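Local coordinates for deoxycytidylate deaminase (Cyanophage S-TIM5, PDB 4P9E), which probably deaminates dCMP to dUMP with the help of a bound zinc ion, at residues A[93-97]-A[113-118]. Numbering follows the deposited sequence.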
loop_
_atom_site.group_PDB
_atom_site.type_symbol
_atom_site.label_atom_id
_atom_site.label_comp_id
_atom_site.label_asym_id
_atom_site.label_seq_id
_atom_site.Cartn_x
_atom_site.Cartn_y
_atom_site.Cartn_z
ATOM N N CYS A 93 3.499 -16.134 19.082
ATOM C CA CYS A 93 2.687 -15.834 20.231
ATOM C C CYS A 93 3.276 -16.487 21.501
ATOM O O CYS A 93 3.933 -17.523 21.423
ATOM C CB CYS A 93 1.244 -16.272 19.954
ATOM S SG CYS A 93 0.024 -15.518 21.073
ATOM N N THR A 94 3.086 -15.867 22.658
ATOM C CA THR A 94 3.464 -16.513 23.912
ATOM C C THR A 94 2.622 -17.756 24.169
ATOM O O THR A 94 3.087 -18.708 24.770
ATOM C CB THR A 94 3.333 -15.576 25.134
ATOM O OG1 THR A 94 2.019 -15.014 25.182
ATOM C CG2 THR A 94 4.354 -14.460 25.076
ATOM N N HIS A 95 1.383 -17.750 23.702
ATOM C CA HIS A 95 0.505 -18.881 23.930
ATOM C C HIS A 95 -0.067 -19.472 22.665
ATOM O O HIS A 95 -0.255 -18.771 21.684
ATOM C CB HIS A 95 -0.631 -18.491 24.858
ATOM C CG HIS A 95 -0.177 -18.154 26.242
ATOM N ND1 HIS A 95 0.518 -17.000 26.532
ATOM C CD2 HIS A 95 -0.290 -18.837 27.400
ATOM C CE1 HIS A 95 0.798 -16.979 27.823
ATOM N NE2 HIS A 95 0.315 -18.073 28.377
ATOM N N SER A 96 -0.296 -20.782 22.702
ATOM C CA SER A 96 -1.134 -21.481 21.743
ATOM C C SER A 96 -2.443 -20.694 21.625
ATOM O O SER A 96 -2.944 -20.200 22.628
ATOM C CB SER A 96 -1.359 -22.924 22.236
ATOM O OG SER A 96 -2.656 -23.434 21.947
ATOM N N PRO A 97 -2.965 -20.510 20.397
ATOM C CA PRO A 97 -4.202 -19.733 20.255
ATOM C C PRO A 97 -5.500 -20.508 20.468
ATOM O O PRO A 97 -5.573 -21.702 20.212
ATOM C CB PRO A 97 -4.130 -19.208 18.818
ATOM C CG PRO A 97 -3.267 -20.154 18.126
ATOM C CD PRO A 97 -2.255 -20.627 19.117
ATOM N N VAL A 113 2.428 -20.616 12.890
ATOM C CA VAL A 113 2.399 -20.069 14.242
ATOM C C VAL A 113 3.465 -20.715 15.166
ATOM O O VAL A 113 3.526 -21.933 15.297
ATOM C CB VAL A 113 0.989 -20.228 14.886
ATOM C CG1 VAL A 113 0.986 -19.701 16.321
ATOM C CG2 VAL A 113 -0.084 -19.527 14.051
ATOM N N TYR A 114 4.305 -19.887 15.782
ATOM C CA TYR A 114 5.221 -20.307 16.840
ATOM C C TYR A 114 4.632 -19.912 18.199
ATOM O O TYR A 114 4.263 -18.753 18.401
ATOM C CB TYR A 114 6.577 -19.609 16.698
ATOM C CG TYR A 114 7.347 -19.875 15.427
ATOM C CD1 TYR A 114 8.381 -20.792 15.401
ATOM C CD2 TYR A 114 7.068 -19.174 14.253
ATOM C CE1 TYR A 114 9.104 -21.029 14.229
ATOM C CE2 TYR A 114 7.784 -19.405 13.076
ATOM C CZ TYR A 114 8.798 -20.329 13.076
ATOM O OH TYR A 114 9.507 -20.565 11.922
ATOM N N TYR A 115 4.539 -20.858 19.128
ATOM C CA TYR A 115 4.120 -20.534 20.502
ATOM C C TYR A 115 5.080 -21.040 21.571
ATOM O O TYR A 115 5.810 -22.020 21.363
ATOM C CB TYR A 115 2.720 -21.046 20.801
ATOM C CG TYR A 115 2.624 -22.546 20.876
ATOM C CD1 TYR A 115 2.713 -23.203 22.095
ATOM C CD2 TYR A 115 2.425 -23.310 19.732
ATOM C CE1 TYR A 115 2.614 -24.573 22.179
ATOM C CE2 TYR A 115 2.337 -24.685 19.805
ATOM C CZ TYR A 115 2.427 -25.315 21.035
ATOM O OH TYR A 115 2.337 -26.693 21.123
ATOM N N ARG A 116 5.174 -20.316 22.678
ATOM C CA ARG A 116 5.966 -20.778 23.809
ATOM C C ARG A 116 5.205 -21.672 24.773
ATOM O O ARG A 116 5.747 -22.643 25.276
ATOM C CB ARG A 116 6.577 -19.609 24.568
ATOM C CG ARG A 116 7.608 -20.031 25.586
ATOM C CD ARG A 116 8.821 -19.141 25.543
ATOM N NE ARG A 116 9.864 -19.676 24.684
ATOM C CZ ARG A 116 10.932 -18.992 24.305
ATOM N NH1 ARG A 116 11.097 -17.745 24.710
ATOM N NH2 ARG A 116 11.835 -19.553 23.522
ATOM N N ASN A 117 3.960 -21.313 25.061
ATOM C CA ASN A 117 3.175 -22.000 26.081
ATOM C C ASN A 117 1.903 -22.632 25.565
ATOM O O ASN A 117 1.108 -21.985 24.901
ATOM C CB ASN A 117 2.810 -21.032 27.199
ATOM C CG ASN A 117 4.011 -20.537 27.941
ATOM O OD1 ASN A 117 4.423 -19.393 27.782
ATOM N ND2 ASN A 117 4.596 -21.400 28.755
ATOM N N GLU A 118 1.698 -23.896 25.899
ATOM C CA GLU A 118 0.489 -24.574 25.480
ATOM C C GLU A 118 -0.711 -23.939 26.154
ATOM O O GLU A 118 -0.721 -23.736 27.363
ATOM C CB GLU A 118 0.561 -26.051 25.850
ATOM C CG GLU A 118 -0.114 -26.968 24.864
ATOM C CD GLU A 118 0.392 -28.385 24.963
ATOM O OE1 GLU A 118 -0.348 -29.248 25.469
ATOM O OE2 GLU A 118 1.534 -28.634 24.538
#
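Cys93 and Tyr115 pair as parallel strand neighbours, and the pairing resumes at His95 and Asn117 after both segments turn a corner, at Thr94 and Arg116. Three backbone hydrogen bonds carry the register: Cys93 N gives to Tyr114 O (2.8 Å), Asn117 N to Thr94 O (2.8 Å), and Ser96 N to Asn117 O (2.9 Å). The first and last are nearly straight. At the corner, Arg116 N makes weak bonds to the carbonyls of Cys93 and Thr94.

In a CH-pi contact, Asn117 CB lies over one face of the His95 imidazole, 4.1 Å from the ring centroid, while Thr94 OG1 meets His95 ND1 in the ring plane (2.8 Å), a hydrogen bond that should restrict rotation of the imidazole. With CG between its backbone N and carbonyl carbon (chi1 69°), the Tyr115 ring turns one face to Ser96 CB, a second CH-pi contact, off-centre toward the rim.

Arg116 sends its guanidinium away to Glu10, Glu17 and the C-terminal carboxylate of Met138. Pro97 leads to the zinc ligands Cys98 and Cys101, beside the predicted proton donor Glu72. Helix 123-130 packs on Ser96, Pro97 and Tyr115 through Ile125, and strands 90-93 and 112-115 are the parallel strands of a beta-alpha-beta crossover through helix 99-107.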